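Local coordinates for glucose-inhibited division protein A-related protein, probable oxidoreductase (Thermus thermophilus, PDB 2CUL) that binds flavin-adenine dinucleotide in a Rossmann-type fold and is probably an oxidoreductase related to the glucose-inhibited division protein A, at residues P49-P52 with G53-L56; V104-W107 with E108-A112; D148-E151 with D152-L156; T192-K196 with R197-L201; S217-G220 with K221-A224. All blocks are in the same frame, centred on the assembly; numbering follows the deposited sequence.

Interaction 1: P49-P52 with G53-L56; sequences PFPP and GSLL
S54 turns both its hydroxyl and its backbone amide onto the carbonyl of P51; the amide bond closes a type II beta turn from P51 to S54, and the hydroxyl reinforces it. The amide bond, S54 N to P51 O at 3.1 Å, approaches from above the carbonyl plane. The hydroxyl gives the shorter bond, S54 OG to P51 O at 2.6 Å, and lies in that plane on a lone pair. A chi1 of 62°, which sets OG between the backbone N and the carbonyl carbon, brings the hydroxyl round to this oxygen. G53 takes the third place of the turn with phi 71°, a positive value usual for glycine at that place in a type II turn.

The tight part lies where F50 and P51 meet L56. CD1 of F50 comes within 3.5 Å of CG of L56, the two side chains crossing at about a right angle, and CD of P51 rests 3.9 Å from CD2 of L56. S54 and L56 are buried here, and S217 of helix 213-230 packs against P51, S54 and L56. The loose side is the outer corner: P52 is exposed, its CB bond pointing away from 53-56.

S54 is the N-cap of helix 55-59, its OG also bonded to E57 N, while E17 accepts from the amides of L55 and L56. The S54 hydroxyl thus serves as donor to the turn and as acceptor at the helix start, so this buried polar atom is used in both senses.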
# COMPACT_ATOMS: atom_id res chain seq x y z
N PRO A 49 -13.29 -16.05 6.08
CA PRO A 49 -13.01 -16.27 4.66
C PRO A 49 -12.20 -15.18 3.97
O PRO A 49 -12.23 -14.01 4.36
CB PRO A 49 -14.40 -16.41 4.07
CG PRO A 49 -15.17 -15.40 4.86
CD PRO A 49 -14.69 -15.65 6.28
N PHE A 50 -11.46 -15.58 2.93
CA PHE A 50 -10.64 -14.67 2.15
C PHE A 50 -11.13 -14.66 0.71
O PHE A 50 -11.87 -15.55 0.29
CB PHE A 50 -9.18 -15.14 2.18
CG PHE A 50 -8.63 -15.33 3.56
CD1 PHE A 50 -8.50 -14.25 4.43
CD2 PHE A 50 -8.22 -16.59 3.98
CE1 PHE A 50 -7.98 -14.43 5.70
CE2 PHE A 50 -7.69 -16.77 5.26
CZ PHE A 50 -7.57 -15.69 6.12
N PRO A 51 -10.73 -13.64 -0.07
CA PRO A 51 -11.16 -13.60 -1.47
C PRO A 51 -10.58 -14.81 -2.19
O PRO A 51 -9.39 -15.09 -2.08
CB PRO A 51 -10.56 -12.29 -1.97
CG PRO A 51 -10.54 -11.43 -0.74
CD PRO A 51 -10.04 -12.40 0.31
N PRO A 52 -11.41 -15.55 -2.94
CA PRO A 52 -10.92 -16.73 -3.65
C PRO A 52 -9.71 -16.50 -4.56
O PRO A 52 -9.69 -15.58 -5.37
CB PRO A 52 -12.15 -17.19 -4.44
CG PRO A 52 -13.28 -16.80 -3.54
CD PRO A 52 -12.87 -15.41 -3.10
N GLY A 53 -8.69 -17.35 -4.39
CA GLY A 53 -7.48 -17.26 -5.19
C GLY A 53 -6.56 -16.08 -4.94
O GLY A 53 -5.57 -15.90 -5.65
N SER A 54 -6.87 -15.29 -3.91
CA SER A 54 -6.07 -14.12 -3.59
C SER A 54 -4.74 -14.45 -2.93
O SER A 54 -4.53 -15.55 -2.43
CB SER A 54 -6.85 -13.20 -2.65
OG SER A 54 -7.14 -13.86 -1.42
N LEU A 55 -3.83 -13.48 -2.95
CA LEU A 55 -2.53 -13.63 -2.31
C LEU A 55 -2.81 -13.83 -0.82
O LEU A 55 -2.14 -14.61 -0.15
CB LEU A 55 -1.69 -12.37 -2.50
CG LEU A 55 -0.39 -12.29 -1.69
CD1 LEU A 55 0.58 -13.36 -2.16
CD2 LEU A 55 0.22 -10.91 -1.86
N LEU A 56 -3.82 -13.12 -0.32
CA LEU A 56 -4.21 -13.21 1.08
C LEU A 56 -4.57 -14.65 1.44
O LEU A 56 -4.11 -15.18 2.45
CB LEU A 56 -5.40 -12.28 1.35
CG LEU A 56 -6.10 -12.39 2.70
CD1 LEU A 56 -5.11 -12.17 3.84
CD2 LEU A 56 -7.24 -11.37 2.77

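Interaction 2: V104-W107 with E108-A112; sequences VRTW and EGPPA
A beta hairpin joins strands 100-106 and 112-113 at the edge of the mixed sheet of the FAD-binding Rossmann-type fold, and its loop begins with a type I turn from T106 to G109. The strand ends pair at V104 and A112, an antiparallel hydrogen-bonded pair with V104 N to A112 O at 2.8 Å and A112 N to V104 O at 3.0 Å. On the sheet face that these two residues share, V104 CG2 meets A112 CB at 4.2 Å.

T106 ties the loop together. Its carbonyl receives G109 N at 3.0 Å, closing the turn, and its hydroxyl donates to P110 across the loop, OG1 to O at 2.6 Å, from above the carbonyl plane. With chi1 at 70°, OG1 is turned across the loop and CG2 lies beside the backbone N. A water bridges the same gap, accepting from T106 N and donating to G109 O. E108 bends back at chi2 (79°), bringing OE1 to 3.7 Å from T106 CB, and its carboxylate is held by T90 N and Q88 NE2.

Strand 84-97 pairs with the other side of strand 100-106, while V104 and A112 pack on L32 of strand 29-33 and on V9 and L7 of strand 6-9.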
# COMPACT_ATOMS: atom_id res chain seq x y z
N VAL A 104 8.15 8.29 -8.04
CA VAL A 104 8.30 8.89 -6.72
C VAL A 104 9.75 9.12 -6.38
O VAL A 104 10.64 8.43 -6.89
CB VAL A 104 7.70 8.00 -5.59
CG1 VAL A 104 6.20 7.86 -5.76
CG2 VAL A 104 8.39 6.64 -5.57
N ARG A 105 10.00 10.11 -5.54
CA ARG A 105 11.34 10.39 -5.07
C ARG A 105 11.49 9.47 -3.87
O ARG A 105 10.49 9.09 -3.26
CB ARG A 105 11.47 11.85 -4.61
CG ARG A 105 11.37 12.87 -5.72
CD ARG A 105 11.90 14.23 -5.26
NE ARG A 105 11.13 14.79 -4.15
CZ ARG A 105 9.84 15.13 -4.23
NH1 ARG A 105 9.17 14.95 -5.36
NH2 ARG A 105 9.23 15.66 -3.18
N THR A 106 12.71 9.09 -3.53
CA THR A 106 12.93 8.24 -2.37
C THR A 106 13.95 8.89 -1.45
O THR A 106 14.81 9.65 -1.89
CB THR A 106 13.42 6.82 -2.75
OG1 THR A 106 14.76 6.88 -3.25
CG2 THR A 106 12.50 6.21 -3.81
N TRP A 107 13.84 8.58 -0.16
CA TRP A 107 14.73 9.15 0.84
C TRP A 107 16.18 8.78 0.57
O TRP A 107 17.08 9.60 0.73
CB TRP A 107 14.34 8.66 2.23
CG TRP A 107 14.92 9.50 3.32
CD1 TRP A 107 14.39 10.65 3.83
CD2 TRP A 107 16.17 9.30 3.99
NE1 TRP A 107 15.23 11.18 4.78
CE2 TRP A 107 16.33 10.37 4.89
CE3 TRP A 107 17.17 8.33 3.90
CZ2 TRP A 107 17.45 10.49 5.72
CZ3 TRP A 107 18.29 8.44 4.72
CH2 TRP A 107 18.42 9.52 5.62
N GLU A 108 16.38 7.54 0.16
CA GLU A 108 17.72 7.03 -0.11
C GLU A 108 18.37 7.70 -1.32
O GLU A 108 19.58 7.62 -1.50
CB GLU A 108 17.66 5.51 -0.29
CG GLU A 108 17.15 4.75 0.95
CD GLU A 108 15.62 4.75 1.13
OE1 GLU A 108 14.88 5.23 0.25
OE2 GLU A 108 15.16 4.25 2.18
N GLY A 109 17.55 8.37 -2.14
CA GLY A 109 18.08 9.08 -3.29
C GLY A 109 17.57 8.69 -4.68
O GLY A 109 17.08 9.55 -5.41
N PRO A 110 17.68 7.42 -5.07
CA PRO A 110 17.22 6.99 -6.39
C PRO A 110 15.72 7.09 -6.64
O PRO A 110 14.91 6.57 -5.87
CB PRO A 110 17.69 5.54 -6.47
CG PRO A 110 18.87 5.50 -5.54
CD PRO A 110 18.37 6.32 -4.38
N PRO A 111 15.32 7.78 -7.72
CA PRO A 111 13.88 7.87 -7.98
C PRO A 111 13.40 6.54 -8.57
O PRO A 111 14.19 5.78 -9.12
CB PRO A 111 13.79 9.02 -8.99
CG PRO A 111 15.09 8.92 -9.73
CD PRO A 111 16.08 8.66 -8.61
N ALA A 112 12.10 6.27 -8.42
CA ALA A 112 11.50 5.06 -8.97
C ALA A 112 10.42 5.56 -9.91
O ALA A 112 9.64 6.45 -9.56
CB ALA A 112 10.89 4.22 -7.86
O HOH W 1 14.61 10.57 -5.42

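Interaction 3: D148-E151 with D152-L156; sequences DLLE and DLSRL
The guanidinium of R155 meets E151 at its edge: OE2 lies near the guanidinium plane, 2.7 Å from NE, in a salt bridge with an N-H...O angle of 158°. The carboxylate and guanidinium planes stand 90° apart, and the bond is made by OE2, on its anti lone pair. E151 bends at chi2 (53°) to turn its carboxylate along the helix, while R155 reaches it with a chain extended from CG to NE.

S154 is folded back onto the previous turn. Its OG donates to L150 O at 2.7 Å, and S154 N reaches that oxygen at 2.8 Å from the opposite face of the carbonyl plane. CD1 of L150 lies 3.7 Å from S154 OG. On the buried side, L149 and L153 meet at CG and CD1, 4.0 Å apart, and L149 also touches the FAD.

Helix 148-155 buries L149 and L153 and leaves the E151-R155 pair exposed. L150 and L153 pack on F160 of strand 160-167 and on L181 and F183 of strand 176-183. Toward strand 84-97, L153 touches L94, and the carboxylate of D152 accepts from L94 N while forming a salt bridge with R105 of strand 100-106.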
# COMPACT_ATOMS: atom_id res chain seq x y z
N ASP A 148 7.84 12.64 5.16
CA ASP A 148 8.01 13.24 3.85
C ASP A 148 6.88 13.13 2.83
O ASP A 148 6.48 14.14 2.25
CB ASP A 148 9.28 12.70 3.21
CG ASP A 148 10.47 12.80 4.14
OD1 ASP A 148 11.33 13.68 3.92
OD2 ASP A 148 10.54 12.00 5.10
N LEU A 149 6.36 11.93 2.61
CA LEU A 149 5.30 11.76 1.62
C LEU A 149 4.06 12.58 1.94
O LEU A 149 3.52 13.26 1.07
CB LEU A 149 4.94 10.29 1.45
CG LEU A 149 3.91 9.97 0.37
CD1 LEU A 149 4.36 10.52 -0.99
CD2 LEU A 149 3.72 8.46 0.29
N LEU A 150 3.60 12.53 3.19
CA LEU A 150 2.42 13.31 3.56
C LEU A 150 2.69 14.80 3.35
O LEU A 150 1.83 15.53 2.85
CB LEU A 150 2.05 13.08 5.03
CG LEU A 150 0.94 14.00 5.54
CD1 LEU A 150 -0.34 13.76 4.75
CD2 LEU A 150 0.70 13.74 7.03
N GLU A 151 3.88 15.25 3.73
CA GLU A 151 4.24 16.66 3.58
C GLU A 151 4.19 17.05 2.11
O GLU A 151 3.67 18.12 1.76
CB GLU A 151 5.64 16.92 4.14
CG GLU A 151 6.13 18.36 4.00
CD GLU A 151 5.14 19.37 4.56
OE1 GLU A 151 4.31 19.28 5.54
OE2 GLU A 151 5.54 20.57 4.20
N ASP A 152 4.71 16.19 1.24
CA ASP A 152 4.71 16.50 -0.19
C ASP A 152 3.28 16.55 -0.73
O ASP A 152 2.92 17.47 -1.46
CB ASP A 152 5.52 15.47 -0.97
CG ASP A 152 5.88 15.95 -2.36
OD1 ASP A 152 6.56 16.99 -2.47
OD2 ASP A 152 5.47 15.30 -3.35
N LEU A 153 2.48 15.55 -0.37
CA LEU A 153 1.09 15.51 -0.84
C LEU A 153 0.34 16.74 -0.34
O LEU A 153 -0.45 17.34 -1.08
CB LEU A 153 0.41 14.23 -0.35
CG LEU A 153 0.96 12.93 -0.93
CD1 LEU A 153 0.39 11.74 -0.17
CD2 LEU A 153 0.62 12.83 -2.41
N SER A 154 0.59 17.13 0.91
CA SER A 154 -0.07 18.30 1.50
C SER A 154 0.36 19.56 0.76
O SER A 154 -0.47 20.43 0.46
CB SER A 154 0.29 18.42 2.98
OG SER A 154 -0.12 17.27 3.70
N ARG A 155 1.65 19.67 0.48
CA ARG A 155 2.17 20.84 -0.23
C ARG A 155 1.55 20.96 -1.62
O ARG A 155 1.33 22.06 -2.12
CB ARG A 155 3.69 20.77 -0.37
CG ARG A 155 4.45 20.95 0.92
CD ARG A 155 5.93 21.07 0.64
NE ARG A 155 6.72 21.22 1.86
CZ ARG A 155 8.04 21.36 1.88
NH1 ARG A 155 8.72 21.38 0.74
NH2 ARG A 155 8.68 21.49 3.03
N LEU A 156 1.27 19.82 -2.24
CA LEU A 156 0.69 19.81 -3.58
C LEU A 156 -0.79 20.16 -3.56
O LEU A 156 -1.39 20.38 -4.62
CB LEU A 156 0.90 18.44 -4.24
CG LEU A 156 2.36 18.08 -4.51
CD1 LEU A 156 2.45 16.66 -5.06
CD2 LEU A 156 2.97 19.07 -5.49

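Interaction 4: T192-K196 with R197-L201; sequences TFRLK and RLEGL
The backbone doubles back between L195 and L201, whose CA atoms come to 5.6 Å, and L195 N bonds to L201 O at 3.0 Å with a nearly straight angle of 172°. The loop between them carries little regular structure of its own, and the side chain of R194 fills its inner side.

R194 bends at chi2 (-89°) and chi3 (-68°), which folds its guanidinium back so that its edge meets the loop carbonyls. There it grips the carbonyl of L198 end-on: NH1 to O is 2.8 Å and NH2 to O is 2.9 Å, with the two nitrogens coming from opposite faces of the carbonyl plane. NH2 also bonds to L201 O at 2.8 Å, in the carbonyl plane on a lone pair. Both oxygens sit at the edge of the guanidinium, close to its plane, while G200 N lies over one face, offset toward the rim. E199 adds a longer salt bridge, OE2 to R194 NH1 at 3.5 Å, and a water joins E199 OE2 to K196 O.

Away from this polar side, L195 and L201 cross obliquely, CD1 to CD2 at 3.7 Å. F193, the residue before R194, forms with it a G1 beta bulge facing E189, and its ring packs on helix 213-230.

L201 O takes bonds from both R194 NH2 and L195 N, and L198 O takes two from one guanidinium. Two backbone carbonyls thus take hydrogen bonds from this guanidinium, and their partial negative charge, with the carboxylate of E199 nearby, would be expected to stabilise its positive charge.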
# COMPACT_ATOMS: atom_id res chain seq x y z
N THR A 192 -12.27 4.04 -10.87
CA THR A 192 -10.97 3.95 -11.53
C THR A 192 -9.76 3.99 -10.60
O THR A 192 -8.63 3.77 -11.04
CB THR A 192 -10.80 5.12 -12.52
OG1 THR A 192 -10.85 6.35 -11.79
CG2 THR A 192 -11.91 5.10 -13.56
N PHE A 193 -10.01 4.30 -9.33
CA PHE A 193 -8.95 4.39 -8.32
C PHE A 193 -8.08 5.62 -8.53
O PHE A 193 -7.07 5.80 -7.87
CB PHE A 193 -8.06 3.14 -8.36
CG PHE A 193 -8.76 1.89 -7.91
CD1 PHE A 193 -8.77 1.53 -6.56
CD2 PHE A 193 -9.42 1.08 -8.82
CE1 PHE A 193 -9.43 0.38 -6.14
CE2 PHE A 193 -10.09 -0.07 -8.41
CZ PHE A 193 -10.09 -0.42 -7.06
N ARG A 194 -8.50 6.49 -9.45
CA ARG A 194 -7.74 7.69 -9.75
C ARG A 194 -7.79 8.79 -8.69
O ARG A 194 -8.85 9.05 -8.11
CB ARG A 194 -8.22 8.30 -11.08
CG ARG A 194 -7.82 7.51 -12.32
CD ARG A 194 -6.47 7.96 -12.84
NE ARG A 194 -6.51 9.32 -13.38
CZ ARG A 194 -5.91 10.37 -12.83
NH1 ARG A 194 -6.03 11.56 -13.39
NH2 ARG A 194 -5.19 10.24 -11.72
N LEU A 195 -6.64 9.39 -8.44
CA LEU A 195 -6.55 10.54 -7.54
C LEU A 195 -6.51 11.62 -8.62
O LEU A 195 -5.45 12.01 -9.12
CB LEU A 195 -5.26 10.51 -6.72
CG LEU A 195 -5.26 9.55 -5.53
CD1 LEU A 195 -3.91 9.62 -4.82
CD2 LEU A 195 -6.39 9.92 -4.56
N LYS A 196 -7.71 12.06 -9.01
CA LYS A 196 -7.92 13.03 -10.09
C LYS A 196 -7.20 14.37 -10.06
O LYS A 196 -7.15 15.06 -11.08
CB LYS A 196 -9.42 13.29 -10.26
CG LYS A 196 -10.07 13.93 -9.05
CD LYS A 196 -11.53 14.24 -9.32
CE LYS A 196 -12.22 14.80 -8.09
NZ LYS A 196 -11.55 16.03 -7.58
N ARG A 197 -6.64 14.74 -8.91
CA ARG A 197 -5.93 16.01 -8.80
C ARG A 197 -4.77 16.09 -9.80
O ARG A 197 -4.46 17.16 -10.32
CB ARG A 197 -5.42 16.21 -7.37
CG ARG A 197 -4.77 17.57 -7.12
CD ARG A 197 -4.46 17.75 -5.64
NE ARG A 197 -5.67 17.84 -4.83
CZ ARG A 197 -6.33 18.96 -4.58
NH1 ARG A 197 -5.90 20.12 -5.07
NH2 ARG A 197 -7.43 18.93 -3.83
N LEU A 198 -4.14 14.95 -10.07
CA LEU A 198 -3.03 14.88 -11.01
C LEU A 198 -3.27 13.73 -11.98
O LEU A 198 -4.22 12.97 -11.81
CB LEU A 198 -1.72 14.67 -10.25
CG LEU A 198 -1.34 15.78 -9.27
CD1 LEU A 198 -0.16 15.35 -8.41
CD2 LEU A 198 -1.00 17.04 -10.04
N GLU A 199 -2.42 13.62 -13.00
CA GLU A 199 -2.56 12.56 -13.99
C GLU A 199 -1.67 11.36 -13.67
O GLU A 199 -0.62 11.51 -13.03
CB GLU A 199 -2.20 13.09 -15.38
CG GLU A 199 -3.13 14.19 -15.88
CD GLU A 199 -4.55 13.71 -16.06
OE1 GLU A 199 -4.76 12.70 -16.77
OE2 GLU A 199 -5.47 14.34 -15.49
N GLY A 200 -2.10 10.18 -14.11
CA GLY A 200 -1.35 8.95 -13.90
C GLY A 200 -1.21 8.46 -12.47
O GLY A 200 -0.41 7.57 -12.20
N LEU A 201 -2.02 9.02 -11.57
CA LEU A 201 -1.97 8.68 -10.16
C LEU A 201 -3.18 7.90 -9.66
O LEU A 201 -4.32 8.28 -9.92
CB LEU A 201 -1.82 9.96 -9.34
CG LEU A 201 -1.59 9.83 -7.83
CD1 LEU A 201 -0.25 9.15 -7.58
CD2 LEU A 201 -1.61 11.20 -7.19
O HOH W 2 -5.66 15.60 -13.26

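Interaction 5: S217-G220 with K221-A224; sequences SEEG and KRLA
E219 and G220, with K221 next to them, lose most surface where one turn of helix 213-230 meets the next. E219 carries the polar part. Its side chain lies alongside that of R222, three residues on, pointing the same way, and the two form a side-on, two-point salt bridge: R222 NE to E219 OE2 at 2.9 Å and R222 NH2 to E219 OE1 at 3.0 Å. The NE bond is nearly straight (172°), with OE2 in the guanidinium plane but met out of the carboxylate plane. The NH2 bond uses the syn lone pair of OE1. The two planes are 34° apart. Bends in E219 at chi2 and in R222 at chi3 bring the carboxylate alongside the NE and NH2 edge of the guanidinium. R209 makes a second salt bridge to E219 OE1, and R222 NH1 donates to E190 O, so both groups are held from outside as well.

G220 contributes backbone alone. Its carbonyl accepts from A224 N at 3.0 Å, with A224 CB 3.5 Å from the same oxygen, and T18 OG1 is a further partner of G220 O. K221 bonds back through its N to S217 O at 3.0 Å, while its side chain runs out extended to a cation-pi contact with W21.

The helix lies against helix 13-24, where L223 touches T18 and A224 touches W21 and L22, and S217 OG bonds to E17. W188 of strand 188-189 packs on E219 and R222.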
# COMPACT_ATOMS: atom_id res chain seq x y z
N SER A 217 -7.74 -6.66 0.14
CA SER A 217 -7.42 -7.61 -0.91
C SER A 217 -8.36 -7.46 -2.11
O SER A 217 -7.92 -7.43 -3.25
CB SER A 217 -7.49 -9.04 -0.37
OG SER A 217 -7.30 -9.99 -1.40
N GLU A 218 -9.67 -7.37 -1.84
CA GLU A 218 -10.64 -7.21 -2.91
C GLU A 218 -10.39 -5.92 -3.67
O GLU A 218 -10.51 -5.87 -4.90
CB GLU A 218 -12.06 -7.21 -2.34
CG GLU A 218 -12.39 -8.49 -1.59
CD GLU A 218 -13.70 -8.42 -0.84
OE1 GLU A 218 -14.07 -7.31 -0.39
OE2 GLU A 218 -14.35 -9.47 -0.68
N GLU A 219 -10.04 -4.86 -2.95
CA GLU A 219 -9.77 -3.59 -3.59
C GLU A 219 -8.52 -3.65 -4.47
O GLU A 219 -8.50 -3.09 -5.56
CB GLU A 219 -9.64 -2.48 -2.54
CG GLU A 219 -10.99 -2.03 -2.01
CD GLU A 219 -11.82 -1.36 -3.09
OE1 GLU A 219 -11.59 -0.16 -3.35
OE2 GLU A 219 -12.69 -2.03 -3.69
N GLY A 220 -7.49 -4.35 -3.99
CA GLY A 220 -6.28 -4.49 -4.77
C GLY A 220 -6.53 -5.25 -6.06
O GLY A 220 -6.00 -4.90 -7.12
N LYS A 221 -7.34 -6.30 -5.98
CA LYS A 221 -7.67 -7.09 -7.16
C LYS A 221 -8.51 -6.26 -8.13
O LYS A 221 -8.32 -6.32 -9.34
CB LYS A 221 -8.45 -8.35 -6.76
CG LYS A 221 -8.80 -9.24 -7.94
CD LYS A 221 -9.41 -10.56 -7.50
CE LYS A 221 -9.63 -11.48 -8.69
NZ LYS A 221 -10.24 -12.77 -8.28
N ARG A 222 -9.44 -5.47 -7.58
CA ARG A 222 -10.30 -4.63 -8.41
C ARG A 222 -9.47 -3.60 -9.16
O ARG A 222 -9.73 -3.30 -10.33
CB ARG A 222 -11.34 -3.91 -7.53
CG ARG A 222 -12.44 -3.19 -8.31
CD ARG A 222 -13.59 -2.78 -7.40
NE ARG A 222 -13.27 -1.66 -6.50
CZ ARG A 222 -13.24 -0.38 -6.87
NH1 ARG A 222 -13.51 -0.03 -8.12
NH2 ARG A 222 -12.96 0.56 -5.97
N LEU A 223 -8.46 -3.05 -8.49
CA LEU A 223 -7.58 -2.08 -9.14
C LEU A 223 -6.79 -2.78 -10.24
O LEU A 223 -6.65 -2.25 -11.33
CB LEU A 223 -6.61 -1.47 -8.12
CG LEU A 223 -5.42 -0.70 -8.71
CD1 LEU A 223 -5.91 0.44 -9.59
CD2 LEU A 223 -4.55 -0.17 -7.57
N ALA A 224 -6.28 -3.97 -9.94
CA ALA A 224 -5.51 -4.72 -10.92
C ALA A 224 -6.35 -4.97 -12.17
O ALA A 224 -5.88 -4.81 -13.30
CB ALA A 224 -5.04 -6.05 -10.33

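Overall arrangement
Interaction 5 is the buried one of the five and lies nearest the chain centre, about 11 Å between centres; the other four, at about 16 to 17 Å, are only partly buried. Interactions 1 and 5 share one side of the fold, where S217 meets S54 and L56, and E218 meets P51. Interactions 2 and 3 are on the opposite side from them, joined by the R105-D152 salt bridge. Interaction 4 links the two regions: F193 packs on R222 and L223, and R197 lies loosely against L156. Their chemistry differs accordingly: carboxylate-guanidinium pairs within helices in 3 and 5, hydroxyl-to-carbonyl bonds beside backbone-closed turns in 1 and 2, and an arginine bound to backbone carbonyls in 4.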